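Local atomic coordinates of hemin ABC transporter, periplasmic hemin-binding protein HutB (Vibrio cholerae, PDB entry 5KHL), a protein that probably binds hemin in the periplasm and delivers it to the membrane components of an ABC transporter for import into the cell. Residues L141-F154 against P172-A185. Sequence-based numbering, arbitrary orientation.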
ATOM      1  N   LEU A 141      -3.107  13.681  11.210  1.00 43.67           N
ATOM      2  CA  LEU A 141      -3.260  12.361  11.826  1.00 44.58           C
ATOM      3  C   LEU A 141      -2.560  12.272  13.196  1.00 48.36           C
ATOM      4  O   LEU A 141      -3.146  11.812  14.184  1.00 44.93           O
ATOM      5  CB  LEU A 141      -2.724  11.269  10.897  1.00 37.59           C
ATOM      6  CG  LEU A 141      -3.721  10.768   9.841  1.00 55.91           C
ATOM      7  CD1 LEU A 141      -3.006  10.166   8.642  1.00 45.89           C
ATOM      8  CD2 LEU A 141      -4.710   9.757  10.419  1.00 36.87           C
ATOM      9  N   GLN A 142      -1.308  12.716  13.239  1.00 53.17           N
ATOM     10  CA  GLN A 142      -0.497  12.654  14.452  1.00 55.71           C
ATOM     11  C   GLN A 142      -1.067  13.584  15.527  1.00 61.37           C
ATOM     12  O   GLN A 142      -1.045  13.251  16.709  1.00 60.35           O
ATOM     13  CB  GLN A 142       0.975  12.977  14.121  1.00 46.10           C
ATOM     14  CG  GLN A 142       1.694  11.791  13.442  1.00 43.43           C
ATOM     15  CD  GLN A 142       3.070  12.113  12.847  1.00 52.48           C
ATOM     16  OE1 GLN A 142       3.379  13.257  12.509  1.00 62.63           O
ATOM     17  NE2 GLN A 142       3.896  11.091  12.710  1.00 43.12           N
ATOM     18  N   ALA A 143      -1.634  14.717  15.110  1.00 61.41           N
ATOM     19  CA  ALA A 143      -2.275  15.636  16.050  1.00 59.36           C
ATOM     20  C   ALA A 143      -3.379  14.968  16.857  1.00 68.45           C
ATOM     21  O   ALA A 143      -3.609  15.331  18.002  1.00 78.99           O
ATOM     22  CB  ALA A 143      -2.839  16.856  15.320  1.00 61.00           C
ATOM     23  N   LYS A 144      -4.074  13.997  16.267  1.00 79.07           N
ATOM     24  CA  LYS A 144      -5.191  13.348  16.966  1.00 73.25           C
ATOM     25  C   LYS A 144      -4.741  12.166  17.831  1.00 68.05           C
ATOM     26  O   LYS A 144      -5.568  11.457  18.388  1.00 70.48           O
ATOM     27  CB  LYS A 144      -6.253  12.868  15.970  1.00 70.67           C
ATOM     28  CG  LYS A 144      -6.932  13.953  15.146  1.00 78.99           C
ATOM     29  CD  LYS A 144      -8.015  13.316  14.261  1.00 79.83           C
ATOM     30  CE  LYS A 144      -8.601  14.281  13.243  1.00 78.03           C
ATOM     31  NZ  LYS A 144      -9.914  14.814  13.709  1.00 87.15           N
ATOM     32  N   ARG A 145      -3.437  11.940  17.935  1.00 55.91           N
ATOM     33  CA  ARG A 145      -2.961  10.847  18.765  1.00 49.19           C
ATOM     34  C   ARG A 145      -3.137  11.141  20.246  1.00 70.72           C
ATOM     35  O   ARG A 145      -2.578  12.121  20.755  1.00 71.00           O
ATOM     36  CB  ARG A 145      -1.500  10.563  18.491  1.00 51.34           C
ATOM     37  CG  ARG A 145      -0.798   9.865  19.645  1.00 59.53           C
ATOM     38  CD  ARG A 145       0.616   9.493  19.269  1.00 47.08           C
ATOM     39  NE  ARG A 145       1.179   8.505  20.176  1.00 54.84           N
ATOM     40  CZ  ARG A 145       1.441   7.246  19.841  1.00 61.00           C
ATOM     41  NH1 ARG A 145       1.190   6.815  18.610  1.00 61.90           N
ATOM     42  NH2 ARG A 145       1.959   6.415  20.737  1.00 68.46           N
ATOM     43  N   PRO A 146      -3.902  10.285  20.953  1.00 72.70           N
ATOM     44  CA  PRO A 146      -4.112  10.427  22.408  1.00 64.34           C
ATOM     45  C   PRO A 146      -2.898  10.024  23.256  1.00 71.20           C
ATOM     46  O   PRO A 146      -1.930   9.444  22.748  1.00 64.91           O
ATOM     47  CB  PRO A 146      -5.282   9.483  22.694  1.00 56.33           C
ATOM     48  CG  PRO A 146      -5.153   8.392  21.627  1.00 68.96           C
ATOM     49  CD  PRO A 146      -4.616   9.116  20.387  1.00 66.35           C
ATOM     50  N   GLU A 147      -2.977  10.349  24.549  1.00 73.41           N
ATOM     51  CA  GLU A 147      -2.002   9.947  25.567  1.00 72.09           C
ATOM     52  C   GLU A 147      -2.101   8.458  25.871  1.00 68.72           C
ATOM     53  O   GLU A 147      -1.105   7.813  26.238  1.00 62.72           O
ATOM     54  CB  GLU A 147      -2.213  10.742  26.860  1.00 78.57           C
ATOM     55  CG  GLU A 147      -3.271  11.840  26.773  1.00 90.90           C
ATOM     56  CD  GLU A 147      -4.702  11.315  26.705  1.00 98.96           C
ATOM     57  OE1 GLU A 147      -5.200  11.094  25.577  1.00101.92           O
ATOM     58  OE2 GLU A 147      -5.330  11.140  27.775  1.00104.33           O
ATOM     59  N   LYS A 148      -3.318   7.928  25.732  1.00 77.26           N
ATOM     60  CA  LYS A 148      -3.573   6.504  25.898  1.00 65.99           C
ATOM     61  C   LYS A 148      -4.019   5.886  24.584  1.00 64.32           C
ATOM     62  O   LYS A 148      -5.206   5.579  24.417  1.00 62.14           O
ATOM     63  CB  LYS A 148      -4.641   6.256  26.968  1.00 64.14           C
ATOM     64  CG  LYS A 148      -5.038   7.474  27.797  1.00 76.69           C
ATOM     65  CD  LYS A 148      -5.537   7.046  29.191  1.00 78.65           C
ATOM     66  CE  LYS A 148      -6.157   8.201  29.971  1.00 83.25           C
ATOM     67  NZ  LYS A 148      -6.499   7.800  31.365  1.00 89.77           N
ATOM     68  N   PRO A 149      -3.079   5.713  23.640  1.00 57.06           N
ATOM     69  CA  PRO A 149      -3.400   5.065  22.363  1.00 60.15           C
ATOM     70  C   PRO A 149      -4.034   3.674  22.533  1.00 60.49           C
ATOM     71  O   PRO A 149      -3.702   2.943  23.477  1.00 57.71           O
ATOM     72  CB  PRO A 149      -2.030   4.952  21.675  1.00 56.35           C
ATOM     73  CG  PRO A 149      -1.214   6.030  22.276  1.00 50.31           C
ATOM     74  CD  PRO A 149      -1.664   6.127  23.700  1.00 63.13           C
ATOM     75  N   LYS A 150      -4.945   3.320  21.631  1.00 55.44           N
ATOM     76  CA  LYS A 150      -5.531   1.981  21.643  1.00 48.84           C
ATOM     77  C   LYS A 150      -4.609   0.980  20.958  1.00 45.93           C
ATOM     78  O   LYS A 150      -3.527   1.329  20.507  1.00 51.15           O
ATOM     79  CB  LYS A 150      -6.895   1.979  20.967  1.00 50.38           C
ATOM     80  CG  LYS A 150      -7.998   2.585  21.804  1.00 56.47           C
ATOM     81  CD  LYS A 150      -9.246   2.793  20.966  1.00 51.05           C
ATOM     82  CE  LYS A 150     -10.426   3.229  21.796  1.00 54.40           C
ATOM     83  NZ  LYS A 150     -11.601   3.546  20.921  1.00 61.47           N
ATOM     84  N   LYS A 151      -5.042  -0.272  20.883  1.00 53.06           N
ATOM     85  CA  LYS A 151      -4.232  -1.325  20.277  1.00 50.51           C
ATOM     86  C   LYS A 151      -4.932  -1.851  19.040  1.00 44.16           C
ATOM     87  O   LYS A 151      -6.120  -2.136  19.077  1.00 51.56           O
ATOM     88  CB  LYS A 151      -3.960  -2.454  21.279  1.00 57.03           C
ATOM     89  CG  LYS A 151      -3.023  -2.048  22.407  1.00 47.28           C
ATOM     90  CD  LYS A 151      -2.965  -3.091  23.502  1.00 52.57           C
ATOM     91  CE  LYS A 151      -4.158  -2.996  24.442  1.00 60.23           C
ATOM     92  NZ  LYS A 151      -3.916  -3.756  25.716  1.00 68.12           N
ATOM     93  N   VAL A 152      -4.184  -1.944  17.945  1.00 47.82           N
ATOM     94  CA  VAL A 152      -4.707  -2.306  16.629  1.00 53.34           C
ATOM     95  C   VAL A 152      -3.772  -3.305  15.955  1.00 54.75           C
ATOM     96  O   VAL A 152      -2.562  -3.079  15.874  1.00 55.04           O
ATOM     97  CB  VAL A 152      -4.864  -1.059  15.701  1.00 49.45           C
ATOM     98  CG1 VAL A 152      -5.166  -1.478  14.239  1.00 42.92           C
ATOM     99  CG2 VAL A 152      -5.951  -0.135  16.226  1.00 52.29           C
ATOM    100  N   LEU A 153      -4.332  -4.406  15.470  1.00 45.74           N
ATOM    101  CA  LEU A 153      -3.556  -5.350  14.679  1.00 44.68           C
ATOM    102  C   LEU A 153      -4.084  -5.411  13.269  1.00 44.97           C
ATOM    103  O   LEU A 153      -5.293  -5.289  13.036  1.00 46.88           O
ATOM    104  CB  LEU A 153      -3.592  -6.760  15.276  1.00 51.46           C
ATOM    105  CG  LEU A 153      -2.846  -7.092  16.565  1.00 55.42           C
ATOM    106  CD1 LEU A 153      -3.302  -8.473  17.027  1.00 57.96           C
ATOM    107  CD2 LEU A 153      -1.335  -7.040  16.380  1.00 48.96           C
ATOM    108  N   PHE A 154      -3.173  -5.628  12.329  1.00 42.43           N
ATOM    109  CA  PHE A 154      -3.567  -5.978  10.986  1.00 45.21           C
ATOM    110  C   PHE A 154      -3.350  -7.472  10.755  1.00 42.10           C
ATOM    111  O   PHE A 154      -2.247  -7.978  10.929  1.00 42.13           O
ATOM    112  CB  PHE A 154      -2.792  -5.168   9.953  1.00 38.57           C
ATOM    113  CG  PHE A 154      -3.145  -5.523   8.540  1.00 39.42           C
ATOM    114  CD1 PHE A 154      -4.148  -4.854   7.882  1.00 39.56           C
ATOM    115  CD2 PHE A 154      -2.486  -6.549   7.883  1.00 40.55           C
ATOM    116  CE1 PHE A 154      -4.471  -5.191   6.580  1.00 40.74           C
ATOM    117  CE2 PHE A 154      -2.801  -6.889   6.598  1.00 41.79           C
ATOM    118  CZ  PHE A 154      -3.788  -6.210   5.940  1.00 41.96           C
ATOM    119  N   PRO A 172       1.053  -1.757   6.792  1.00 46.36           N
ATOM    120  CA  PRO A 172       0.037  -1.759   7.848  1.00 48.31           C
ATOM    121  C   PRO A 172       0.573  -1.337   9.218  1.00 38.66           C
ATOM    122  O   PRO A 172      -0.160  -0.716   9.968  1.00 38.22           O
ATOM    123  CB  PRO A 172      -0.435  -3.214   7.865  1.00 45.84           C
ATOM    124  CG  PRO A 172      -0.210  -3.668   6.511  1.00 47.41           C
ATOM    125  CD  PRO A 172       1.081  -3.051   6.098  1.00 41.13           C
ATOM    126  N   ASP A 173       1.828  -1.629   9.532  1.00 50.36           N
ATOM    127  CA  ASP A 173       2.398  -1.113  10.773  1.00 45.81           C
ATOM    128  C   ASP A 173       2.490   0.411  10.804  1.00 44.64           C
ATOM    129  O   ASP A 173       2.165   1.032  11.815  1.00 46.25           O
ATOM    130  CB  ASP A 173       3.785  -1.685  11.031  1.00 55.58           C
ATOM    131  CG  ASP A 173       4.418  -1.085  12.265  1.00 46.26           C
ATOM    132  OD1 ASP A 173       5.420  -0.356  12.140  1.00 50.61           O
ATOM    133  OD2 ASP A 173       3.864  -1.314  13.354  1.00 42.48           O
ATOM    134  N   THR A 174       2.947   1.010   9.710  1.00 35.62           N
ATOM    135  CA  THR A 174       3.100   2.459   9.650  1.00 35.66           C
ATOM    136  C   THR A 174       1.737   3.151   9.798  1.00 44.68           C
ATOM    137  O   THR A 174       1.600   4.169  10.506  1.00 49.36           O
ATOM    138  CB  THR A 174       3.763   2.876   8.328  1.00 35.99           C
ATOM    139  OG1 THR A 174       5.056   2.282   8.232  1.00 36.73           O
ATOM    140  CG2 THR A 174       3.894   4.375   8.201  1.00 36.30           C
ATOM    141  N   ILE A 175       0.721   2.569   9.163  1.00 39.51           N
ATOM    142  CA  ILE A 175      -0.620   3.138   9.170  1.00 43.77           C
ATOM    143  C   ILE A 175      -1.219   3.131  10.580  1.00 43.97           C
ATOM    144  O   ILE A 175      -1.852   4.101  10.988  1.00 38.16           O
ATOM    145  CB  ILE A 175      -1.540   2.390   8.169  1.00 36.39           C
ATOM    146  CG1 ILE A 175      -1.167   2.813   6.744  1.00 36.63           C
ATOM    147  CG2 ILE A 175      -3.044   2.625   8.457  1.00 36.76           C
ATOM    148  CD1 ILE A 175      -1.793   1.926   5.663  1.00 44.97           C
ATOM    149  N   ILE A 176      -1.005   2.042  11.310  1.00 37.47           N
ATOM    150  CA  ILE A 176      -1.423   1.933  12.702  1.00 44.32           C
ATOM    151  C   ILE A 176      -0.756   3.013  13.598  1.00 43.49           C
ATOM    152  O   ILE A 176      -1.417   3.628  14.444  1.00 39.86           O
ATOM    153  CB  ILE A 176      -1.113   0.519  13.247  1.00 39.31           C
ATOM    154  CG1 ILE A 176      -2.045  -0.500  12.611  1.00 39.03           C
ATOM    155  CG2 ILE A 176      -1.286   0.447  14.754  1.00 48.67           C
ATOM    156  CD1 ILE A 176      -1.584  -1.940  12.813  1.00 39.60           C
ATOM    157  N   GLY A 177       0.540   3.244  13.407  1.00 38.41           N
ATOM    158  CA  GLY A 177       1.224   4.309  14.126  1.00 39.33           C
ATOM    159  C   GLY A 177       0.631   5.665  13.782  1.00 39.77           C
ATOM    160  O   GLY A 177       0.369   6.469  14.667  1.00 45.93           O
ATOM    161  N   LEU A 178       0.395   5.904  12.492  1.00 42.77           N
ATOM    162  CA  LEU A 178      -0.136   7.180  12.027  1.00 40.75           C
ATOM    163  C   LEU A 178      -1.550   7.473  12.516  1.00 46.96           C
ATOM    164  O   LEU A 178      -1.887   8.639  12.747  1.00 51.68           O
ATOM    165  CB  LEU A 178      -0.088   7.256  10.501  1.00 52.25           C
ATOM    166  CG  LEU A 178       1.311   7.511   9.930  1.00 48.53           C
ATOM    167  CD1 LEU A 178       1.341   7.353   8.427  1.00 49.19           C
ATOM    168  CD2 LEU A 178       1.775   8.900  10.309  1.00 49.89           C
ATOM    169  N   ILE A 179      -2.383   6.447  12.690  1.00 40.58           N
ATOM    170  CA  ILE A 179      -3.705   6.692  13.254  1.00 39.64           C
ATOM    171  C   ILE A 179      -3.603   6.893  14.768  1.00 44.75           C
ATOM    172  O   ILE A 179      -4.593   7.201  15.428  1.00 44.52           O
ATOM    173  CB  ILE A 179      -4.704   5.556  12.958  1.00 52.88           C
ATOM    174  CG1 ILE A 179      -4.448   4.355  13.872  1.00 53.03           C
ATOM    175  CG2 ILE A 179      -4.723   5.214  11.454  1.00 43.26           C
ATOM    176  CD1 ILE A 179      -4.979   3.044  13.331  1.00 56.22           C
ATOM    177  N   GLY A 180      -2.402   6.733  15.311  1.00 42.01           N
ATOM    178  CA  GLY A 180      -2.173   6.980  16.722  1.00 48.47           C
ATOM    179  C   GLY A 180      -2.503   5.780  17.583  1.00 54.69           C
ATOM    180  O   GLY A 180      -2.909   5.930  18.733  1.00 59.61           O
ATOM    181  N   ALA A 181      -2.340   4.582  17.029  1.00 40.99           N
ATOM    182  CA  ALA A 181      -2.522   3.382  17.821  1.00 45.40           C
ATOM    183  C   ALA A 181      -1.173   2.705  18.092  1.00 44.70           C
ATOM    184  O   ALA A 181      -0.155   3.057  17.484  1.00 48.97           O
ATOM    185  CB  ALA A 181      -3.485   2.420  17.123  1.00 40.89           C
ATOM    186  N   HIS A 182      -1.175   1.768  19.034  1.00 46.61           N
ATOM    187  CA  HIS A 182      -0.093   0.796  19.187  1.00 50.17           C
ATOM    188  C   HIS A 182      -0.318  -0.419  18.292  1.00 43.76           C
ATOM    189  O   HIS A 182      -1.419  -0.971  18.247  1.00 46.53           O
ATOM    190  CB  HIS A 182       0.024   0.297  20.631  1.00 56.08           C
ATOM    191  CG  HIS A 182       0.296   1.370  21.638  1.00 72.15           C
ATOM    192  ND1 HIS A 182       1.465   2.095  21.655  1.00 76.16           N
ATOM    193  CD2 HIS A 182      -0.439   1.808  22.690  1.00 80.89           C
ATOM    194  CE1 HIS A 182       1.433   2.950  22.665  1.00 80.94           C
ATOM    195  NE2 HIS A 182       0.292   2.793  23.310  1.00 82.61           N
ATOM    196  N   ASN A 183       0.725  -0.838  17.591  1.00 48.64           N
ATOM    197  CA  ASN A 183       0.726  -2.146  16.953  1.00 49.82           C
ATOM    198  C   ASN A 183       1.420  -3.140  17.862  1.00 49.28           C
ATOM    199  O   ASN A 183       2.637  -3.221  17.842  1.00 47.58           O
ATOM    200  CB  ASN A 183       1.428  -2.112  15.600  1.00 40.52           C
ATOM    201  CG  ASN A 183       1.460  -3.473  14.945  1.00 51.18           C
ATOM    202  OD1 ASN A 183       0.684  -4.361  15.311  1.00 41.84           O
ATOM    203  ND2 ASN A 183       2.356  -3.652  13.969  1.00 40.51           N
ATOM    204  N   PRO A 184       0.646  -3.914  18.643  1.00 43.46           N
ATOM    205  CA  PRO A 184       1.239  -4.811  19.649  1.00 46.51           C
ATOM    206  C   PRO A 184       2.236  -5.800  19.044  1.00 49.72           C
ATOM    207  O   PRO A 184       3.158  -6.272  19.714  1.00 51.35           O
ATOM    208  CB  PRO A 184       0.029  -5.554  20.236  1.00 55.27           C
ATOM    209  CG  PRO A 184      -1.190  -4.818  19.753  1.00 59.78           C
ATOM    210  CD  PRO A 184      -0.803  -4.118  18.479  1.00 46.84           C
ATOM    211  N   ALA A 185       2.058  -6.094  17.764  1.00 44.61           N
ATOM    212  CA  ALA A 185       2.960  -6.998  17.065  1.00 55.94           C
ATOM    213  C   ALA A 185       4.299  -6.367  16.676  1.00 56.94           C
ATOM    214  O   ALA A 185       5.250  -7.099  16.412  1.00 45.85           O
ATOM    215  CB  ALA A 185       2.266  -7.548  15.810  1.00 44.86           C
TER
HETATM  216  O   HOH W   1      -1.989   9.762  15.416  1.00 59.16           O
HETATM  217  O   HOH W   2       2.060   4.414  17.475  1.00 53.75           O
HETATM  218  O   HOH W   3      -0.312  -5.780  13.179  1.00 47.93           O
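Val152 meets Ile176 and Ala181 where strand 152-154, in the C-terminal lobe's mixed sheet, runs nearly antiparallel to helix 172-178, at 160°, with the axes 8.8 Å apart: a worked example of a branched residue dividing its two methyls between a helix and the loop that follows it. Its CB faces Ile176 CG2 and Ala181 CB alike. Beyond it the methyls part: CG1, anti to the backbone N (chi1 170°), goes to the helix and touches Ile176 CG1 at 3.7 Å, while CG2 reaches Ala181 CB at 3.7 Å. Met207, Leu209 and Leu269 also pack against this valine. Farther along the strand, Pro172 lays its CB and CG over one face of the Phe154 ring, a CH-pi contact with CG 4.0 Å from the centroid.

The chain after the helix turns back through a Schellman motif at Gly180, and a single beta bridge joins it to the strand's approach: His182 N donates to Lys150 O (2.8 Å) and Val152 N to His182 O (2.9 Å), both almost straight. The imidazole of His182 then receives Pro149 CB over one face, 3.9 Å from its centroid. Arg145, extended from CG to NE, brings NH2 near His182 CE1, its plane 88° from the ring, with Pro149 CG over one guanidinium face; a water in that plane links NH1 to Ala181 O. A second water donates to the carbonyls of Leu141 and Leu178, and a third joins Phe154 N to Asn183 OD1; ND2 of the same amide donates to Asp173 OD2 (2.8 Å), within 172-185, and to Ala166 O. Tyr270 OH and Gln266 NE2 each bond to both segments. Across this greasy seam Arg145 and Asn183 hydrogen-bond only through water, so the join probably depends more on chain course than on charged side chains.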